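Local coordinates for protein LysR family transcriptional regulator (Vibrio vulnificus, PDB 5X0O) that probably acts as a LysR-family DNA-binding transcription factor, this chain being its regulatory, probably effector-binding, domain without the DNA-binding part, at residues Ser6-Ile11 with Asn37-Thr42. Residues are numbered along the deposited sequence; the frame is centred on the assembly and turned at random.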
ATOM      1  N   SER A   6      23.885   2.843  13.626  1.00 46.86           N
ATOM      2  CA  SER A   6      24.225   4.247  13.833  1.00 51.25           C
ATOM      3  C   SER A   6      24.235   4.986  12.501  1.00 49.18           C
ATOM      4  O   SER A   6      24.154   6.214  12.461  1.00 50.95           O
ATOM      5  CB  SER A   6      25.585   4.384  14.531  1.00 53.55           C
ATOM      6  OG  SER A   6      26.659   4.178  13.628  1.00 49.93           O
ATOM      7  N   GLY A   7      24.331   4.230  11.412  1.00 44.63           N
ATOM      8  CA  GLY A   7      24.286   4.812  10.087  1.00 40.54           C
ATOM      9  C   GLY A   7      22.903   5.083   9.547  1.00 38.43           C
ATOM     10  O   GLY A   7      22.775   5.538   8.406  1.00 40.46           O
ATOM     11  N   LYS A   8      21.860   4.827  10.333  1.00 32.78           N
ATOM     12  CA  LYS A   8      20.490   4.965   9.864  1.00 28.91           C
ATOM     13  C   LYS A   8      19.584   5.263  11.048  1.00 26.71           C
ATOM     14  O   LYS A   8      19.988   5.176  12.210  1.00 21.24           O
ATOM     15  CB  LYS A   8      20.012   3.697   9.150  1.00 28.91           C
ATOM     16  CG  LYS A   8      19.703   2.548  10.109  1.00 28.11           C
ATOM     17  CD  LYS A   8      19.825   1.198   9.422  1.00 31.95           C
ATOM     18  CE  LYS A   8      19.736   0.046  10.414  1.00 32.09           C
ATOM     19  NZ  LYS A   8      20.953  -0.049  11.262  1.00 32.50           N
ATOM     20  N   ILE A   9      18.341   5.615  10.733  1.00 29.23           N
ATOM     21  CA  ILE A   9      17.269   5.718  11.715  1.00 29.14           C
ATOM     22  C   ILE A   9      16.230   4.666  11.362  1.00 27.45           C
ATOM     23  O   ILE A   9      15.706   4.654  10.240  1.00 29.99           O
ATOM     24  CB  ILE A   9      16.645   7.121  11.745  1.00 31.86           C
ATOM     25  CG1 ILE A   9      17.709   8.166  12.061  1.00 33.08           C
ATOM     26  CG2 ILE A   9      15.545   7.187  12.785  1.00 35.49           C
ATOM     27  CD1 ILE A   9      17.135   9.530  12.301  1.00 37.38           C
ATOM     28  N   LYS A  10      15.939   3.778  12.311  1.00 20.25           N
ATOM     29  CA  LYS A  10      15.041   2.650  12.092  1.00 25.01           C
ATOM     30  C   LYS A  10      13.690   2.977  12.722  1.00 27.68           C
ATOM     31  O   LYS A  10      13.578   3.067  13.950  1.00 28.75           O
ATOM     32  CB  LYS A  10      15.640   1.375  12.683  1.00 26.83           C
ATOM     33  CG  LYS A  10      15.032   0.087  12.168  1.00 32.58           C
ATOM     34  CD  LYS A  10      15.857  -1.120  12.596  1.00 39.74           C
ATOM     35  CE  LYS A  10      15.259  -2.410  12.061  1.00 44.47           C
ATOM     36  NZ  LYS A  10      14.969  -2.314  10.601  1.00 46.53           N
ATOM     37  N   ILE A  11      12.664   3.156  11.887  1.00 25.44           N
ATOM     38  CA  ILE A  11      11.342   3.544  12.361  1.00 27.93           C
ATOM     39  C   ILE A  11      10.288   2.570  11.846  1.00 27.16           C
ATOM     40  O   ILE A  11      10.459   1.921  10.808  1.00 20.90           O
ATOM     41  CB  ILE A  11      10.985   4.994  11.955  1.00 29.34           C
ATOM     42  CG1 ILE A  11      10.671   5.082  10.466  1.00 33.19           C
ATOM     43  CG2 ILE A  11      12.122   5.940  12.277  1.00 30.45           C
ATOM     44  CD1 ILE A  11      10.148   6.437  10.050  1.00 36.60           C
ATOM     45  N   ASN A  37      20.041   8.947   6.948  1.00 30.55           N
ATOM     46  CA  ASN A  37      19.390   7.846   6.252  1.00 25.92           C
ATOM     47  C   ASN A  37      18.271   7.288   7.118  1.00 26.99           C
ATOM     48  O   ASN A  37      18.404   7.193   8.342  1.00 31.04           O
ATOM     49  CB  ASN A  37      20.384   6.735   5.910  1.00 25.35           C
ATOM     50  CG  ASN A  37      21.629   7.258   5.228  1.00 27.73           C
ATOM     51  OD1 ASN A  37      21.597   7.643   4.058  1.00 26.57           O
ATOM     52  ND2 ASN A  37      22.739   7.274   5.957  1.00 28.08           N
ATOM     53  N   ILE A  38      17.167   6.917   6.477  1.00 28.13           N
ATOM     54  CA  ILE A  38      15.978   6.430   7.160  1.00 30.88           C
ATOM     55  C   ILE A  38      15.660   5.033   6.650  1.00 31.08           C
ATOM     56  O   ILE A  38      15.674   4.792   5.437  1.00 27.09           O
ATOM     57  CB  ILE A  38      14.784   7.382   6.951  1.00 25.22           C
ATOM     58  CG1 ILE A  38      14.927   8.607   7.854  1.00 26.28           C
ATOM     59  CG2 ILE A  38      13.463   6.661   7.207  1.00 24.14           C
ATOM     60  CD1 ILE A  38      13.745   9.548   7.798  1.00 30.33           C
ATOM     61  N   GLU A  39      15.390   4.113   7.574  1.00 34.21           N
ATOM     62  CA  GLU A  39      14.916   2.772   7.247  1.00 36.46           C
ATOM     63  C   GLU A  39      13.519   2.621   7.841  1.00 35.92           C
ATOM     64  O   GLU A  39      13.355   2.637   9.065  1.00 42.76           O
ATOM     65  CB  GLU A  39      15.871   1.701   7.771  1.00 40.76           C
ATOM     66  CG  GLU A  39      16.269   0.674   6.711  1.00 53.47           C
ATOM     67  CD  GLU A  39      17.627   0.033   6.973  1.00 60.42           C
ATOM     68  OE1 GLU A  39      18.663   0.632   6.600  1.00 59.06           O
ATOM     69  OE2 GLU A  39      17.660  -1.074   7.554  1.00 62.78           O
ATOM     70  N   LEU A  40      12.521   2.480   6.974  1.00 23.20           N
ATOM     71  CA  LEU A  40      11.122   2.490   7.371  1.00 20.42           C
ATOM     72  C   LEU A  40      10.492   1.125   7.126  1.00 28.10           C
ATOM     73  O   LEU A  40      10.741   0.492   6.096  1.00 27.77           O
ATOM     74  CB  LEU A  40      10.355   3.569   6.604  1.00 19.59           C
ATOM     75  CG  LEU A  40       8.829   3.531   6.654  1.00 34.15           C
ATOM     76  CD1 LEU A  40       8.340   3.708   8.078  1.00 35.53           C
ATOM     77  CD2 LEU A  40       8.238   4.598   5.746  1.00 33.01           C
ATOM     78  N   THR A  41       9.670   0.679   8.075  1.00 22.56           N
ATOM     79  CA  THR A  41       8.980  -0.605   7.967  1.00 27.42           C
ATOM     80  C   THR A  41       7.520  -0.395   8.339  1.00 26.85           C
ATOM     81  O   THR A  41       7.209  -0.122   9.502  1.00 27.86           O
ATOM     82  CB  THR A  41       9.619  -1.659   8.871  1.00 32.72           C
ATOM     83  OG1 THR A  41      11.047  -1.592   8.755  1.00 44.15           O
ATOM     84  CG2 THR A  41       9.145  -3.052   8.481  1.00 28.00           C
ATOM     85  N   THR A  42       6.626  -0.518   7.358  1.00 30.54           N
ATOM     86  CA  THR A  42       5.194  -0.453   7.629  1.00 39.28           C
ATOM     87  C   THR A  42       4.755  -1.719   8.356  1.00 46.03           C
ATOM     88  O   THR A  42       4.983  -2.832   7.869  1.00 52.28           O
ATOM     89  CB  THR A  42       4.410  -0.275   6.328  1.00 38.91           C
ATOM     90  OG1 THR A  42       4.920  -1.166   5.328  1.00 43.26           O
ATOM     91  CG2 THR A  42       4.540   1.151   5.826  1.00 33.81           C
TER
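Lys8 CD and CE lie over one face of the Glu39 carboxylate, CD 3.1 Å from Glu39 OE1. The Asn37 amide meets Gly7 through its nitrogen: Asn37 ND2 donates to Gly7 O at 3.0 Å, nearly along the C=O axis; Gly7 O sits 16° out of the Asn37 amide plane. The Lys8 chain is extended to CE and bends at chi4 (-71°), leaving Lys8 NZ 5.1 Å from Glu39 OE2, so its carbons, not its amine, meet the carboxylate. Lys10 NZ, on the same sheet face as Glu39, stops 4.3 Å from Glu39 OE2, too far for a salt bridge, though the positive charge probably still favours the carboxylate. Beneath them strands 9-14 and 38-43 pair in parallel, connected by helices 18-21 and 23-32, a beta-alpha-beta crossover of the periplasmic-binding-protein-like fold. Glu39 N and O both turn to strand 9-14 and straddle Lys10: N gives a nearly straight bond to Ile9 O (2.7 Å, 176°), and O accepts from Ile11 N. On the opposite face Ile11 CG1 packs at 3.6 Å against Leu40 CD1, and both residues touch Leu26 of helix 23-32. Ile38, Glu39 and Leu40 also pair in parallel with a strand of the second subunit, whose Phe131 packs on Ile38 and Leu40.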